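Local structure of protein TASOR (Homo sapiens, 6TL1) at residues V18-S23 / Y72-V77; Y108-R111 / L115-A118. The protein acts, through a chain of which this is the pseudo-PARP domain, in the HUSH complex that maintains epigenetic silencing at H3K9me3-rich loci. All coordinates share one frame; numbering follows the deposited sequence.

Interaction 1 of 2, residues V18-S23 / Y72-V77; sequences VNILHS and YAFLMV
The first torsion of Ile-20, chi1 -63°, sets CG2 anti to the backbone N and CG1 beside it, and both branches meet Tyr-72. Tyr-72 and Phe-74 each carry CG anti to the carbonyl carbon, and both rings leave strand 71-77 on the side of helix 12-22. The two side chains of Ile-20 and Tyr-72 cross at about a right angle. Ile-20 CD1 lies over one face of the tyrosine ring, 3.9 Å from its centroid and 17° off the ring normal. This is a CH-pi contact. The other branch sits nearer the root of the ring, with Ile-20 CG2 3.6 Å from Tyr-72 CD2. The same methyl also reaches the edge of the phenylalanine ring, near its plane, with Ile-20 CG2 4.1 Å from Phe-74 CE2. It therefore fills the angle between the two aromatic side chains. Leu-21 adds one methyl at an oblique slant, its CD2 3.9 Å from Phe-74 CE2. The helix segment runs almost perpendicular to the strand segment, at 88°, with 9.9 Å between their axes. Ala-73, between the two aromatic residues, points its CB away from the helix. Around the contact, Ile-20 and Tyr-72 both touch Tyr-202, and Leu-21 packs on Ile-131 and Val-205. The helix thus lies against one face of the five-stranded antiparallel sheet of the pseudo-PARP domain. Between the two segments the contact is entirely apolar: its attraction is dispersion and hydrophobic burial, with one CH-pi contact, and no directional polar bond fixes it.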
ATOM      1  N   VAL A  18      14.669  -1.225  -4.724  1.00 37.88           N
ATOM      2  CA  VAL A  18      14.411  -2.510  -5.359  1.00 38.87           C
ATOM      3  C   VAL A  18      14.362  -3.609  -4.312  1.00 38.26           C
ATOM      4  O   VAL A  18      13.545  -4.530  -4.421  1.00 41.81           O
ATOM      5  CB  VAL A  18      15.456  -2.791  -6.460  1.00 43.52           C
ATOM      6  CG1 VAL A  18      15.420  -4.238  -6.877  1.00 45.56           C
ATOM      7  CG2 VAL A  18      15.190  -1.909  -7.670  1.00 44.67           C
ATOM      8  N   ASN A  19      15.173  -3.503  -3.244  1.00 36.61           N
ATOM      9  CA  ASN A  19      15.163  -4.560  -2.236  1.00 38.07           C
ATOM     10  C   ASN A  19      13.847  -4.600  -1.474  1.00 39.90           C
ATOM     11  O   ASN A  19      13.441  -5.674  -1.017  1.00 40.42           O
ATOM     12  CB  ASN A  19      16.297  -4.403  -1.222  1.00 37.91           C
ATOM     13  CG  ASN A  19      17.648  -4.788  -1.795  1.00 36.20           C
ATOM     14  OD1 ASN A  19      17.711  -5.398  -2.839  1.00 38.11           O
ATOM     15  ND2 ASN A  19      18.728  -4.463  -1.086  1.00 36.58           N
ATOM     16  N   ILE A  20      13.190  -3.450  -1.302  1.00 38.12           N
ATOM     17  CA  ILE A  20      11.858  -3.444  -0.698  1.00 38.41           C
ATOM     18  C   ILE A  20      10.898  -4.253  -1.563  1.00 36.59           C
ATOM     19  O   ILE A  20      10.142  -5.094  -1.062  1.00 39.17           O
ATOM     20  CB  ILE A  20      11.365  -1.997  -0.518  1.00 37.65           C
ATOM     21  CG1 ILE A  20      12.276  -1.227   0.453  1.00 34.89           C
ATOM     22  CG2 ILE A  20       9.910  -1.982  -0.016  1.00 38.48           C
ATOM     23  CD1 ILE A  20      12.053   0.251   0.379  1.00 38.74           C
ATOM     24  N   LEU A  21      10.965  -4.066  -2.881  1.00 36.93           N
ATOM     25  CA  LEU A  21      10.099  -4.838  -3.772  1.00 39.18           C
ATOM     26  C   LEU A  21      10.452  -6.322  -3.756  1.00 40.99           C
ATOM     27  O   LEU A  21       9.570  -7.172  -3.579  1.00 39.55           O
ATOM     28  CB  LEU A  21      10.191  -4.285  -5.192  1.00 36.97           C
ATOM     29  CG  LEU A  21       9.709  -2.835  -5.352  1.00 38.09           C
ATOM     30  CD1 LEU A  21      10.338  -2.213  -6.570  1.00 36.68           C
ATOM     31  CD2 LEU A  21       8.198  -2.757  -5.441  1.00 41.09           C
ATOM     32  N   HIS A  22      11.742  -6.655  -3.912  1.00 40.67           N
ATOM     33  CA  HIS A  22      12.157  -8.057  -3.973  1.00 39.12           C
ATOM     34  C   HIS A  22      11.820  -8.811  -2.699  1.00 41.29           C
ATOM     35  O   HIS A  22      11.587 -10.021  -2.737  1.00 40.89           O
ATOM     36  CB  HIS A  22      13.666  -8.165  -4.240  1.00 37.97           C
ATOM     37  CG  HIS A  22      14.049  -7.875  -5.650  1.00 39.72           C
ATOM     38  ND1 HIS A  22      15.363  -7.768  -6.056  1.00 40.59           N
ATOM     39  CD2 HIS A  22      13.292  -7.684  -6.758  1.00 43.92           C
ATOM     40  CE1 HIS A  22      15.400  -7.523  -7.356  1.00 45.01           C
ATOM     41  NE2 HIS A  22      14.158  -7.467  -7.805  1.00 47.85           N
ATOM     42  N   SER A  23      11.853  -8.143  -1.559  1.00 42.37           N
ATOM     43  CA  SER A  23      11.546  -8.824  -0.311  1.00 42.85           C
ATOM     44  C   SER A  23      10.045  -8.900  -0.029  1.00 41.24           C
ATOM     45  O   SER A  23       9.652  -9.464   0.996  1.00 39.28           O
ATOM     46  CB  SER A  23      12.280  -8.134   0.836  1.00 45.31           C
ATOM     47  OG  SER A  23      11.744  -6.849   1.044  1.00 48.24           O
ATOM     48  N   TYR A  72       6.024  -1.386   4.469  1.00 33.75           N
ATOM     49  CA  TYR A  72       5.793  -0.886   3.121  1.00 31.65           C
ATOM     50  C   TYR A  72       4.624  -1.612   2.465  1.00 36.87           C
ATOM     51  O   TYR A  72       4.377  -2.790   2.726  1.00 36.10           O
ATOM     52  CB  TYR A  72       7.055  -1.075   2.254  1.00 35.35           C
ATOM     53  CG  TYR A  72       8.256  -0.318   2.765  1.00 34.03           C
ATOM     54  CD1 TYR A  72       8.347   1.065   2.598  1.00 37.55           C
ATOM     55  CD2 TYR A  72       9.301  -0.968   3.410  1.00 35.13           C
ATOM     56  CE1 TYR A  72       9.447   1.775   3.047  1.00 38.46           C
ATOM     57  CE2 TYR A  72      10.422  -0.253   3.861  1.00 39.62           C
ATOM     58  CZ  TYR A  72      10.467   1.127   3.682  1.00 41.30           C
ATOM     59  OH  TYR A  72      11.536   1.881   4.123  1.00 45.76           O
ATOM     60  N   ALA A  73       3.891  -0.880   1.626  1.00 35.24           N
ATOM     61  CA  ALA A  73       2.823  -1.436   0.804  1.00 35.82           C
ATOM     62  C   ALA A  73       2.840  -0.731  -0.544  1.00 36.51           C
ATOM     63  O   ALA A  73       3.501   0.301  -0.718  1.00 36.67           O
ATOM     64  CB  ALA A  73       1.449  -1.289   1.471  1.00 33.02           C
ATOM     65  N   PHE A  74       2.068  -1.260  -1.494  1.00 33.30           N
ATOM     66  CA  PHE A  74       2.273  -0.934  -2.901  1.00 32.21           C
ATOM     67  C   PHE A  74       0.976  -0.595  -3.617  1.00 35.62           C
ATOM     68  O   PHE A  74      -0.113  -1.048  -3.245  1.00 32.10           O
ATOM     69  CB  PHE A  74       2.983  -2.102  -3.602  1.00 31.82           C
ATOM     70  CG  PHE A  74       4.094  -2.663  -2.781  1.00 35.26           C
ATOM     71  CD1 PHE A  74       3.862  -3.695  -1.891  1.00 36.44           C
ATOM     72  CD2 PHE A  74       5.352  -2.091  -2.829  1.00 36.75           C
ATOM     73  CE1 PHE A  74       4.864  -4.173  -1.096  1.00 41.90           C
ATOM     74  CE2 PHE A  74       6.368  -2.572  -2.037  1.00 39.72           C
ATOM     75  CZ  PHE A  74       6.121  -3.617  -1.168  1.00 40.36           C
ATOM     76  N   LEU A  75       1.118   0.210  -4.663  1.00 37.16           N
ATOM     77  CA  LEU A  75      -0.001   0.600  -5.505  1.00 34.00           C
ATOM     78  C   LEU A  75       0.512   0.786  -6.923  1.00 34.50           C
ATOM     79  O   LEU A  75       1.384   1.630  -7.163  1.00 38.31           O
ATOM     80  CB  LEU A  75      -0.657   1.886  -5.003  1.00 34.59           C
ATOM     81  CG  LEU A  75      -1.987   2.235  -5.672  1.00 40.02           C
ATOM     82  CD1 LEU A  75      -3.033   1.192  -5.316  1.00 38.23           C
ATOM     83  CD2 LEU A  75      -2.462   3.625  -5.235  1.00 43.79           C
ATOM     84  N   MET A  76      -0.033   0.018  -7.859  1.00 33.65           N
ATOM     85  CA  MET A  76       0.209   0.282  -9.270  1.00 37.79           C
ATOM     86  C   MET A  76      -0.739   1.400  -9.683  1.00 42.46           C
ATOM     87  O   MET A  76      -1.918   1.380  -9.322  1.00 41.63           O
ATOM     88  CB  MET A  76      -0.009  -0.969 -10.118  1.00 40.70           C
ATOM     89  CG  MET A  76       0.162  -0.717 -11.595  1.00 47.75           C
ATOM     90  SD  MET A  76       0.358  -2.242 -12.536  1.00 55.55           S
ATOM     91  CE  MET A  76      -1.254  -2.995 -12.259  1.00 53.71           C
ATOM     92  N   VAL A  77      -0.229   2.394 -10.410  1.00 45.76           N
ATOM     93  CA  VAL A  77      -0.992   3.611 -10.660  1.00 50.47           C
ATOM     94  C   VAL A  77      -1.048   3.918 -12.148  1.00 54.35           C
ATOM     95  O   VAL A  77      -0.047   3.811 -12.868  1.00 50.15           O
ATOM     96  CB  VAL A  77      -0.411   4.801  -9.871  1.00 51.88           C
ATOM     97  CG1 VAL A  77      -0.505   4.528  -8.384  1.00 48.54           C
ATOM     98  CG2 VAL A  77       1.020   4.988 -10.224  1.00 52.62           C
TER

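Interaction 2 of 2, residues Y108-R111 / L115-A118; sequences YLSR and LLQA
Ser-110 reaches across to the backbone of Leu-115, while the two leucine side chains leave their own segment in different directions. The CB of Ser-110 points toward residues 115-118. Its hydroxyl stands beside its own backbone N and anti to the carbonyl carbon, with chi1 -75°. From there Ser-110 OG donates a hydrogen bond to Leu-115 O at 2.9 Å. The donor lies in the carbonyl plane, with a C=O...donor angle of 148°. The bond is thus bent away from the line of the C=O bond. Ser-110 OG is also close to the next residue, 4.0 Å from Leu-116 CA. The side chain of Leu-116 bends back toward the serine, but its CD2 stays 4.3 Å from Ser-110 OG. Leu-115 contributes its carbonyl here, and its side chain packs instead on Ala-176, Tyr-177 and Thr-180. The hydroxyl has a further hydrogen-bond partner in Gln-181 NE2, so this buried polar atom is held from more than one part of the chain. The contact closes the short loop that follows strand 107-110, an outer strand of the four-stranded mixed sheet. Leu-109 pairs with Tyr-182 through backbone hydrogen bonding. Helix 176-179 touches Ser-110 and Leu-115, whereas the side chain of Leu-116 touches Met-76 on strand 71-77 and Val-129 on strand 126-134.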
ATOM      1  N   TYR A 108      -7.077   1.394  -0.216  1.00 33.38           N
ATOM      2  CA  TYR A 108      -6.612   0.020  -0.362  1.00 38.10           C
ATOM      3  C   TYR A 108      -5.188   0.004  -0.910  1.00 34.80           C
ATOM      4  O   TYR A 108      -4.902   0.665  -1.910  1.00 35.85           O
ATOM      5  CB  TYR A 108      -7.536  -0.754  -1.299  1.00 37.33           C
ATOM      6  CG  TYR A 108      -8.816  -1.268  -0.683  1.00 38.74           C
ATOM      7  CD1 TYR A 108      -8.849  -2.515  -0.075  1.00 34.94           C
ATOM      8  CD2 TYR A 108      -9.998  -0.534  -0.748  1.00 39.57           C
ATOM      9  CE1 TYR A 108      -9.989  -3.007   0.472  1.00 32.50           C
ATOM     10  CE2 TYR A 108     -11.171  -1.031  -0.202  1.00 40.99           C
ATOM     11  CZ  TYR A 108     -11.156  -2.268   0.408  1.00 39.37           C
ATOM     12  OH  TYR A 108     -12.295  -2.809   0.957  1.00 38.18           O
ATOM     13  N   LEU A 109      -4.306  -0.760  -0.273  1.00 35.04           N
ATOM     14  CA  LEU A 109      -2.940  -0.953  -0.754  1.00 35.86           C
ATOM     15  C   LEU A 109      -2.622  -2.442  -0.828  1.00 34.83           C
ATOM     16  O   LEU A 109      -3.076  -3.217   0.011  1.00 33.41           O
ATOM     17  CB  LEU A 109      -1.908  -0.242   0.165  1.00 33.70           C
ATOM     18  CG  LEU A 109      -2.010   1.282   0.293  1.00 33.07           C
ATOM     19  CD1 LEU A 109      -1.002   1.832   1.262  1.00 28.70           C
ATOM     20  CD2 LEU A 109      -1.733   1.887  -1.074  1.00 31.37           C
ATOM     21  N   SER A 110      -1.821  -2.836  -1.831  1.00 33.81           N
ATOM     22  CA  SER A 110      -1.403  -4.232  -1.965  1.00 37.26           C
ATOM     23  C   SER A 110      -0.339  -4.570  -0.932  1.00 35.31           C
ATOM     24  O   SER A 110       0.591  -3.794  -0.693  1.00 35.47           O
ATOM     25  CB  SER A 110      -0.823  -4.521  -3.354  1.00 38.56           C
ATOM     26  OG  SER A 110      -1.804  -4.608  -4.360  1.00 38.36           O
ATOM     27  N   ARG A 111      -0.485  -5.741  -0.323  1.00 32.44           N
ATOM     28  CA  ARG A 111       0.534  -6.274   0.576  1.00 36.20           C
ATOM     29  C   ARG A 111       1.762  -6.758  -0.192  1.00 36.10           C
ATOM     30  O   ARG A 111       2.880  -6.743   0.341  1.00 36.05           O
ATOM     31  CB  ARG A 111      -0.065  -7.426   1.391  1.00 37.66           C
ATOM     32  CG  ARG A 111       0.913  -8.282   2.168  1.00 44.72           C
ATOM     33  CD  ARG A 111       0.218  -9.078   3.267  1.00 48.61           C
ATOM     34  NE  ARG A 111       1.100 -10.100   3.832  1.00 52.62           N
ATOM     35  CZ  ARG A 111       0.685 -11.173   4.509  1.00 51.05           C
ATOM     36  NH1 ARG A 111      -0.608 -11.380   4.709  1.00 49.69           N
ATOM     37  NH2 ARG A 111       1.569 -12.045   4.984  1.00 47.66           N
ATOM     38  N   LEU A 115       1.565  -8.591  -6.842  1.00 40.41           N
ATOM     39  CA  LEU A 115       0.109  -8.780  -6.898  1.00 38.16           C
ATOM     40  C   LEU A 115      -0.538  -7.398  -6.884  1.00 38.94           C
ATOM     41  O   LEU A 115      -1.015  -6.937  -5.844  1.00 36.16           O
ATOM     42  CB  LEU A 115      -0.363  -9.639  -5.730  1.00 37.46           C
ATOM     43  CG  LEU A 115      -1.808 -10.139  -5.756  1.00 44.81           C
ATOM     44  CD1 LEU A 115      -2.203 -10.593  -7.147  1.00 46.80           C
ATOM     45  CD2 LEU A 115      -1.961 -11.283  -4.758  1.00 42.86           C
ATOM     46  N   LEU A 116      -0.559  -6.747  -8.048  1.00 39.25           N
ATOM     47  CA  LEU A 116      -0.950  -5.348  -8.163  1.00 39.28           C
ATOM     48  C   LEU A 116      -2.267  -5.117  -8.896  1.00 42.63           C
ATOM     49  O   LEU A 116      -2.656  -3.959  -9.084  1.00 46.62           O
ATOM     50  CB  LEU A 116       0.163  -4.566  -8.867  1.00 39.07           C
ATOM     51  CG  LEU A 116       1.541  -4.751  -8.240  1.00 39.89           C
ATOM     52  CD1 LEU A 116       2.635  -4.299  -9.209  1.00 43.77           C
ATOM     53  CD2 LEU A 116       1.616  -4.009  -6.918  1.00 38.08           C
ATOM     54  N   GLN A 117      -2.970  -6.170  -9.293  1.00 41.46           N
ATOM     55  CA  GLN A 117      -4.218  -6.056 -10.041  1.00 42.21           C
ATOM     56  C   GLN A 117      -4.880  -7.426 -10.011  1.00 44.15           C
ATOM     57  O   GLN A 117      -4.238  -8.428  -9.685  1.00 41.34           O
ATOM     58  CB  GLN A 117      -3.982  -5.560 -11.479  1.00 45.45           C
ATOM     59  CG  GLN A 117      -3.598  -6.653 -12.446  1.00 49.22           C
ATOM     60  CD  GLN A 117      -3.288  -6.166 -13.855  1.00 49.32           C
ATOM     61  OE1 GLN A 117      -3.296  -4.970 -14.137  1.00 52.10           O
ATOM     62  NE2 GLN A 117      -3.050  -7.111 -14.760  1.00 43.89           N
ATOM     63  N   ALA A 118      -6.178  -7.453 -10.334  1.00 42.09           N
ATOM     64  CA  ALA A 118      -6.968  -8.659 -10.119  1.00 45.59           C
ATOM     65  C   ALA A 118      -6.512  -9.802 -11.013  1.00 49.58           C
ATOM     66  O   ALA A 118      -6.398 -10.946 -10.560  1.00 58.29           O
ATOM     67  CB  ALA A 118      -8.449  -8.360 -10.352  1.00 46.74           C
TER

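Overall arrangement
From the N terminus, the chain passes through helix 12-22, then strand 34-42 and helix 45-60, before strand 71-77 returns to the first helix. Interaction 1 closes this long excursion. Interaction 2 comes later and closes a short loop after strand 107-110. The two follow in series and neither encloses the other. Their centres are 10 Å apart, yet they touch. Ser-110 N probably hydrogen-bonds to Phe-74 O, and Met-76 CE packs on Gln-117 OE1. Strand 71-77 is therefore the common element. It connects the helix on the antiparallel sheet with the end of strand 107-110, an edge of the mixed sheet.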